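Local coordinates for aminotransferase (Streptomyces pactum, PDB 4ZM4), which belongs to the class-III aminotransferase family of pyridoxal-phosphate-dependent proteins and assembles from two copies of its chain, at residues Ala84-Lys89 / Leu95-Asp100; Val114-Phe119 / Met299-Glu304. The protein carries 1 engineered substitution. All coordinates share one frame; numbering follows the deposited sequence.

Interaction 1 (Ala84-Lys89 / Leu95-Asp100); sequences ADQFAK and LPHELD
The amide of Gln86, gripped at both ends, is what meets His97 and Leu99 across this contact: OE1 accepts from Arg319 of helix 315-329, and NE2 donates to Gly90 O. Its chain starts with CG anti to the backbone N (chi1 -158°) and then bends at chi2, turning the amide toward both partners, NE2 to the first and OE1 to the second. Gln86 NE2 lies 3.9 Å from His97 NE2, the amide plane almost perpendicular to the ring, while Gln86 OE1 rests 3.5 Å from the methyl CD1 of Leu99. No direct hydrogen bond crosses between the segments. A water donates to Lys89 O at 3.1 Å and lies at a doubtfully short 2.5 Å from His97 NE2. The imidazole is held from its own segment: Leu99 N points straight at His97 ND1, 3.2 Å away with an angle of 173° at the hydrogen and almost exactly in the ring plane. His97 N in turn donates to Asp100 OD2 at 3.1 Å, approaching from above the carboxylate plane. With His97 at the N-cap, His97 and Asp100 thus form the capping box that opens helix 98-110.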
ATOM      1  N   ALA B  84       4.866   5.361 -18.253  1.00 26.41           N
ATOM      2  CA  ALA B  84       5.772   4.533 -19.052  1.00 27.75           C
ATOM      3  C   ALA B  84       7.123   5.201 -19.318  1.00 28.59           C
ATOM      4  O   ALA B  84       8.175   4.556 -19.303  1.00 31.39           O
ATOM      5  CB  ALA B  84       5.118   4.161 -20.372  1.00 29.52           C
ATOM      6  N   ASP B  85       7.109   6.500 -19.565  1.00 29.13           N
ATOM      7  CA  ASP B  85       8.348   7.247 -19.691  1.00 27.82           C
ATOM      8  C   ASP B  85       9.201   7.172 -18.415  1.00 26.55           C
ATOM      9  O   ASP B  85      10.416   7.092 -18.480  1.00 28.58           O
ATOM     10  CB  ASP B  85       8.045   8.703 -20.015  1.00 27.55           C
ATOM     11  CG  ASP B  85       9.302   9.510 -20.261  1.00 27.42           C
ATOM     12  OD1 ASP B  85      10.075   9.087 -21.121  1.00 31.80           O
ATOM     13  OD2 ASP B  85       9.515  10.554 -19.612  1.00 27.69           O
ATOM     14  N   GLN B  86       8.548   7.225 -17.268  1.00 26.63           N
ATOM     15  CA  GLN B  86       9.242   7.126 -15.994  1.00 25.04           C
ATOM     16  C   GLN B  86       9.875   5.761 -15.767  1.00 24.02           C
ATOM     17  O   GLN B  86      10.952   5.680 -15.168  1.00 24.48           O
ATOM     18  CB  GLN B  86       8.305   7.444 -14.821  1.00 23.36           C
ATOM     19  CG  GLN B  86       9.055   7.881 -13.580  1.00 23.14           C
ATOM     20  CD  GLN B  86      10.001   9.028 -13.903  1.00 21.56           C
ATOM     21  OE1 GLN B  86       9.579  10.038 -14.435  1.00 20.67           O
ATOM     22  NE2 GLN B  86      11.278   8.865 -13.571  1.00 20.72           N
ATOM     23  N   PHE B  87       9.219   4.710 -16.254  1.00 23.69           N
ATOM     24  CA  PHE B  87       9.798   3.363 -16.216  1.00 25.71           C
ATOM     25  C   PHE B  87      11.105   3.294 -17.001  1.00 25.84           C
ATOM     26  O   PHE B  87      12.013   2.553 -16.643  1.00 26.35           O
ATOM     27  CB  PHE B  87       8.789   2.304 -16.699  1.00 26.70           C
ATOM     28  CG  PHE B  87       7.870   1.827 -15.610  1.00 30.31           C
ATOM     29  CD1 PHE B  87       8.276   0.826 -14.740  1.00 35.36           C
ATOM     30  CD2 PHE B  87       6.643   2.415 -15.407  1.00 30.74           C
ATOM     31  CE1 PHE B  87       7.448   0.414 -13.711  1.00 37.33           C
ATOM     32  CE2 PHE B  87       5.806   1.998 -14.406  1.00 30.10           C
ATOM     33  CZ  PHE B  87       6.205   1.016 -13.549  1.00 34.10           C
ATOM     34  N   ALA B  88      11.216   4.091 -18.059  1.00 25.83           N
ATOM     35  CA  ALA B  88      12.418   4.106 -18.870  1.00 26.25           C
ATOM     36  C   ALA B  88      13.509   4.946 -18.234  1.00 28.34           C
ATOM     37  O   ALA B  88      14.682   4.783 -18.587  1.00 30.62           O
ATOM     38  CB  ALA B  88      12.100   4.613 -20.267  1.00 25.54           C
ATOM     39  N   LYS B  89      13.147   5.812 -17.276  1.00 29.30           N
ATOM     40  CA  LYS B  89      14.104   6.746 -16.653  1.00 30.00           C
ATOM     41  C   LYS B  89      14.435   6.487 -15.191  1.00 30.33           C
ATOM     42  O   LYS B  89      15.130   7.296 -14.555  1.00 31.41           O
ATOM     43  CB  LYS B  89      13.591   8.185 -16.787  1.00 32.55           C
ATOM     44  CG  LYS B  89      13.547   8.697 -18.217  1.00 34.38           C
ATOM     45  CD  LYS B  89      12.952  10.090 -18.269  1.00 37.55           C
ATOM     46  CE  LYS B  89      12.786  10.574 -19.716  1.00 40.22           C
ATOM     47  NZ  LYS B  89      11.896  11.767 -19.797  1.00 41.99           N
ATOM     48  N   LEU B  95      15.363   7.508  -3.226  1.00 19.97           N
ATOM     49  CA  LEU B  95      16.045   8.781  -2.980  1.00 20.91           C
ATOM     50  C   LEU B  95      15.120   9.917  -3.370  1.00 21.55           C
ATOM     51  O   LEU B  95      14.201   9.717  -4.152  1.00 20.18           O
ATOM     52  CB  LEU B  95      17.347   8.849  -3.823  1.00 20.18           C
ATOM     53  CG  LEU B  95      18.407   7.828  -3.421  1.00 19.57           C
ATOM     54  CD1 LEU B  95      19.412   7.547  -4.503  1.00 19.41           C
ATOM     55  CD2 LEU B  95      19.120   8.295  -2.162  1.00 19.33           C
ATOM     56  N   PRO B  96      15.355  11.113  -2.832  1.00 22.50           N
ATOM     57  CA  PRO B  96      14.616  12.291  -3.307  1.00 23.18           C
ATOM     58  C   PRO B  96      14.826  12.481  -4.818  1.00 21.44           C
ATOM     59  O   PRO B  96      15.855  12.119  -5.328  1.00 20.91           O
ATOM     60  CB  PRO B  96      15.239  13.458  -2.516  1.00 23.58           C
ATOM     61  CG  PRO B  96      16.004  12.833  -1.392  1.00 23.38           C
ATOM     62  CD  PRO B  96      16.377  11.447  -1.837  1.00 24.18           C
ATOM     63  N   HIS B  97      13.838  13.035  -5.504  1.00 21.56           N
ATOM     64  CA  HIS B  97      13.820  13.061  -6.942  1.00 22.45           C
ATOM     65  C   HIS B  97      13.232  14.385  -7.326  1.00 23.13           C
ATOM     66  O   HIS B  97      12.464  14.941  -6.561  1.00 24.63           O
ATOM     67  CB  HIS B  97      12.910  11.933  -7.466  1.00 25.42           C
ATOM     68  CG  HIS B  97      13.052  11.645  -8.932  1.00 25.19           C
ATOM     69  ND1 HIS B  97      12.476  12.429  -9.908  1.00 28.12           N
ATOM     70  CD2 HIS B  97      13.676  10.636  -9.589  1.00 27.02           C
ATOM     71  CE1 HIS B  97      12.743  11.929 -11.105  1.00 26.41           C
ATOM     72  NE2 HIS B  97      13.455  10.830 -10.938  1.00 27.26           N
ATOM     73  N   GLU B  98      13.581  14.897  -8.506  1.00 24.50           N
ATOM     74  CA  GLU B  98      13.011  16.166  -9.003  1.00 26.11           C
ATOM     75  C   GLU B  98      11.477  16.219  -9.031  1.00 27.32           C
ATOM     76  O   GLU B  98      10.896  17.293  -8.895  1.00 30.71           O
ATOM     77  CB  GLU B  98      13.526  16.488 -10.399  1.00 27.29           C
ATOM     78  CG  GLU B  98      14.958  16.918 -10.396  1.00 29.65           C
ATOM     79  CD  GLU B  98      15.394  17.526 -11.705  1.00 31.40           C
ATOM     80  OE1 GLU B  98      15.450  16.765 -12.706  1.00 29.81           O
ATOM     81  OE2 GLU B  98      15.727  18.751 -11.695  1.00 32.39           O
ATOM     82  N   LEU B  99      10.825  15.078  -9.245  1.00 26.53           N
ATOM     83  CA  LEU B  99       9.360  15.013  -9.306  1.00 27.62           C
ATOM     84  C   LEU B  99       8.704  15.364  -7.957  1.00 26.87           C
ATOM     85  O   LEU B  99       7.633  15.949  -7.938  1.00 28.92           O
ATOM     86  CB  LEU B  99       8.898  13.612  -9.745  1.00 27.07           C
ATOM     87  CG  LEU B  99       9.170  13.229 -11.192  1.00 27.10           C
ATOM     88  CD1 LEU B  99       9.031  11.736 -11.392  1.00 29.03           C
ATOM     89  CD2 LEU B  99       8.241  13.986 -12.122  1.00 27.47           C
ATOM     90  N   ASP B 100       9.355  14.993  -6.861  1.00 24.85           N
ATOM     91  CA  ASP B 100       8.772  15.117  -5.517  1.00 23.49           C
ATOM     92  C   ASP B 100       8.227  16.527  -5.263  1.00 21.51           C
ATOM     93  O   ASP B 100       7.087  16.673  -4.855  1.00 17.86           O
ATOM     94  CB  ASP B 100       9.793  14.741  -4.424  1.00 24.55           C
ATOM     95  CG  ASP B 100      10.343  13.319  -4.580  1.00 24.96           C
ATOM     96  OD1 ASP B 100       9.919  12.588  -5.486  1.00 23.70           O
ATOM     97  OD2 ASP B 100      11.262  12.935  -3.826  1.00 28.22           O
TER
HETATM   98  O   HOH W   1      14.240   8.744 -11.991  1.00 21.96           O

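Interaction 2 (Val114-Phe119 / Met299-Glu304); sequences VEQVRF and MLASNE
Strand 116-120 runs beside the short helix 298-301, which a Schellman motif ends with Asn303 (positive phi) as its C-prime residue; the CA atoms of Arg118 and Leu300 are 8.5 Å apart. Arg118 bridges the two segments. Its chain, extended from CG to NE, carries the guanidinium to the helix end, where NH2 makes two hydrogen bonds. One runs to Leu300 O at 2.8 Å, lying in the carbonyl plane on a lone pair but bent to 142° at the hydrogen. The other, to Asn303 OD1 at 3.0 Å, is straighter and nearly in the guanidinium plane. Leu300 also contributes its side chain: CD2 sits over the centre of one guanidinium face, 3.6 Å from Arg118 CZ. Two residues earlier in the strand, Gln116 OE1 only grazes Ala301 CB at 4.4 Å. The second subunit takes up the rest of the arginine, Ala26 O receiving NE, and Ser30 O and Ser32 OG receiving NH1. Asn303 ND2 reaches the same neighbouring chain at Ser32 O. With oxygens at NE and both terminal nitrogens and a methyl on one face, the rotation of the buried guanidinium is fixed. All these acceptors are uncharged, so the positive charge is probably stabilised by neutral dipoles, mostly carbonyls, including Leu300 O at the helix end.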
ATOM      1  N   VAL B 114      -4.017  21.970   2.181  1.00 31.54           N
ATOM      2  CA  VAL B 114      -2.755  21.238   2.100  1.00 31.10           C
ATOM      3  C   VAL B 114      -1.621  22.105   1.591  1.00 31.69           C
ATOM      4  O   VAL B 114      -1.697  22.639   0.480  1.00 37.43           O
ATOM      5  CB  VAL B 114      -2.862  20.007   1.173  1.00 30.40           C
ATOM      6  CG1 VAL B 114      -1.507  19.325   1.018  1.00 29.37           C
ATOM      7  CG2 VAL B 114      -3.891  19.024   1.704  1.00 30.42           C
ATOM      8  N   GLU B 115      -0.573  22.233   2.398  1.00 29.43           N
ATOM      9  CA  GLU B 115       0.674  22.879   1.979  1.00 28.52           C
ATOM     10  C   GLU B 115       1.846  21.890   1.884  1.00 25.12           C
ATOM     11  O   GLU B 115       2.758  22.093   1.107  1.00 26.18           O
ATOM     12  CB  GLU B 115       1.020  24.008   2.943  1.00 28.85           C
ATOM     13  CG  GLU B 115      -0.018  25.121   2.937  1.00 30.10           C
ATOM     14  CD  GLU B 115       0.247  26.239   3.958  1.00 29.66           C
ATOM     15  OE1 GLU B 115       0.798  25.981   5.037  1.00 28.95           O
ATOM     16  OE2 GLU B 115      -0.100  27.387   3.655  1.00 33.49           O
ATOM     17  N   GLN B 116       1.840  20.853   2.704  1.00 24.25           N
ATOM     18  CA  GLN B 116       2.858  19.799   2.682  1.00 23.56           C
ATOM     19  C   GLN B 116       2.179  18.438   2.786  1.00 22.88           C
ATOM     20  O   GLN B 116       1.110  18.298   3.399  1.00 20.49           O
ATOM     21  CB  GLN B 116       3.802  19.939   3.870  1.00 24.86           C
ATOM     22  CG  GLN B 116       4.597  21.217   3.897  1.00 27.67           C
ATOM     23  CD  GLN B 116       5.541  21.284   5.104  1.00 30.70           C
ATOM     24  OE1 GLN B 116       5.121  21.121   6.261  1.00 31.72           O
ATOM     25  NE2 GLN B 116       6.805  21.586   4.841  1.00 32.05           N
ATOM     26  N   VAL B 117       2.816  17.424   2.219  1.00 23.21           N
ATOM     27  CA  VAL B 117       2.266  16.073   2.232  1.00 23.03           C
ATOM     28  C   VAL B 117       3.346  15.052   2.515  1.00 23.09           C
ATOM     29  O   VAL B 117       4.542  15.365   2.469  1.00 23.50           O
ATOM     30  CB  VAL B 117       1.602  15.700   0.873  1.00 22.13           C
ATOM     31  CG1 VAL B 117       0.428  16.578   0.577  1.00 20.95           C
ATOM     32  CG2 VAL B 117       2.602  15.796  -0.285  1.00 24.42           C
ATOM     33  N   ARG B 118       2.904  13.832   2.819  1.00 22.51           N
ATOM     34  CA  ARG B 118       3.726  12.646   2.652  1.00 21.43           C
ATOM     35  C   ARG B 118       2.927  11.637   1.849  1.00 21.21           C
ATOM     36  O   ARG B 118       1.703  11.631   1.888  1.00 21.96           O
ATOM     37  CB  ARG B 118       4.159  12.076   3.974  1.00 22.96           C
ATOM     38  CG  ARG B 118       5.270  12.883   4.627  1.00 24.55           C
ATOM     39  CD  ARG B 118       6.165  12.006   5.475  1.00 24.70           C
ATOM     40  NE  ARG B 118       7.097  12.762   6.292  1.00 25.08           N
ATOM     41  CZ  ARG B 118       8.029  12.203   7.060  1.00 27.45           C
ATOM     42  NH1 ARG B 118       8.160  10.872   7.120  1.00 26.06           N
ATOM     43  NH2 ARG B 118       8.855  12.973   7.762  1.00 29.21           N
ATOM     44  N   PHE B 119       3.634  10.860   1.043  1.00 19.82           N
ATOM     45  CA  PHE B 119       3.013   9.875   0.175  1.00 18.63           C
ATOM     46  C   PHE B 119       3.049   8.486   0.791  1.00 17.24           C
ATOM     47  O   PHE B 119       3.885   8.187   1.647  1.00 14.83           O
ATOM     48  CB  PHE B 119       3.704   9.832  -1.180  1.00 18.75           C
ATOM     49  CG  PHE B 119       3.489  11.086  -1.989  1.00 19.23           C
ATOM     50  CD1 PHE B 119       2.295  11.267  -2.687  1.00 18.49           C
ATOM     51  CD2 PHE B 119       4.443  12.073  -2.013  1.00 17.43           C
ATOM     52  CE1 PHE B 119       2.076  12.412  -3.397  1.00 19.27           C
ATOM     53  CE2 PHE B 119       4.218  13.218  -2.720  1.00 18.51           C
ATOM     54  CZ  PHE B 119       3.035  13.399  -3.406  1.00 18.31           C
ATOM     55  N   MET B 299       5.300  17.887  13.019  1.00 33.06           N
ATOM     56  CA  MET B 299       6.074  16.769  13.556  1.00 29.50           C
ATOM     57  C   MET B 299       6.685  15.907  12.457  1.00 29.55           C
ATOM     58  O   MET B 299       7.598  15.115  12.720  1.00 28.42           O
ATOM     59  CB  MET B 299       5.251  15.945  14.524  1.00 31.80           C
ATOM     60  CG  MET B 299       4.769  16.761  15.719  1.00 34.32           C
ATOM     61  SD  MET B 299       4.215  15.728  17.086  1.00 35.41           S
ATOM     62  CE  MET B 299       5.777  15.204  17.817  1.00 33.72           C
ATOM     63  N   LEU B 300       6.181  16.025  11.232  1.00 28.57           N
ATOM     64  CA  LEU B 300       6.769  15.307  10.112  1.00 27.95           C
ATOM     65  C   LEU B 300       7.835  16.137   9.456  1.00 29.77           C
ATOM     66  O   LEU B 300       8.734  15.595   8.829  1.00 31.57           O
ATOM     67  CB  LEU B 300       5.693  14.881   9.110  1.00 26.77           C
ATOM     68  CG  LEU B 300       4.827  13.734   9.581  1.00 27.30           C
ATOM     69  CD1 LEU B 300       3.702  13.457   8.589  1.00 28.11           C
ATOM     70  CD2 LEU B 300       5.636  12.466   9.792  1.00 28.24           C
ATOM     71  N   ALA B 301       7.719  17.466   9.549  1.00 34.54           N
ATOM     72  CA  ALA B 301       8.746  18.375   8.993  1.00 33.23           C
ATOM     73  C   ALA B 301      10.013  18.211   9.793  1.00 31.46           C
ATOM     74  O   ALA B 301      11.093  18.299   9.248  1.00 32.63           O
ATOM     75  CB  ALA B 301       8.278  19.829   9.020  1.00 35.05           C
ATOM     76  N   SER B 302       9.865  17.946  11.089  1.00 31.72           N
ATOM     77  CA  SER B 302      10.992  17.718  11.979  1.00 33.69           C
ATOM     78  C   SER B 302      11.451  16.255  11.992  1.00 33.96           C
ATOM     79  O   SER B 302      12.425  15.919  12.654  1.00 39.25           O
ATOM     80  CB  SER B 302      10.600  18.137  13.394  1.00 36.68           C
ATOM     81  OG  SER B 302       9.601  17.281  13.921  1.00 40.96           O
ATOM     82  N   ASN B 303      10.738  15.385  11.273  1.00 36.56           N
ATOM     83  CA  ASN B 303      10.995  13.931  11.246  1.00 35.04           C
ATOM     84  C   ASN B 303      10.985  13.271  12.640  1.00 35.04           C
ATOM     85  O   ASN B 303      11.662  12.265  12.885  1.00 36.05           O
ATOM     86  CB  ASN B 303      12.300  13.625  10.505  1.00 36.56           C
ATOM     87  CG  ASN B 303      12.251  12.297   9.783  1.00 35.20           C
ATOM     88  OD1 ASN B 303      11.225  11.923   9.203  1.00 42.58           O
ATOM     89  ND2 ASN B 303      13.346  11.569   9.818  1.00 36.82           N
ATOM     90  N   GLU B 304      10.181  13.836  13.534  1.00 33.37           N
ATOM     91  CA  GLU B 304       9.979  13.299  14.857  1.00 36.16           C
ATOM     92  C   GLU B 304       8.846  12.257  14.800  1.00 34.51           C
ATOM     93  O   GLU B 304       8.937  11.205  15.423  1.00 34.59           O
ATOM     94  CB  GLU B 304       9.649  14.433  15.844  1.00 39.66           C
ATOM     95  CG  GLU B 304       9.811  14.062  17.310  1.00 42.53           C
ATOM     96  CD  GLU B 304       9.579  15.231  18.260  1.00 45.45           C
ATOM     97  OE1 GLU B 304       9.626  16.411  17.800  1.00 45.84           O
ATOM     98  OE2 GLU B 304       9.334  14.957  19.463  1.00 48.33           O
TER

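How the interactions relate
Interactions 1 and 2 stand in series along the chain: helix 98-110, capped in interaction 1, leads directly to strand 116-120 of interaction 2. Their centres are 21 Å apart and their nearest atoms about 5 Å, without touching, yet the helix joins them, because Val117 and Phe119 pack on its Ile107. A second connection comes from later in the chain. Beyond segment 299-304 come Gly309, Val310 and Tyr311, which line a pyridoxal-5'-phosphate pocket, and then helix 315-329, whose His315 and Arg319 meet interaction 1. The side chain of Arg118 is about 13 Å from a bound pyridoxal-5'-phosphate. Both contacts also reach the second subunit, so each belongs to the dimer interface.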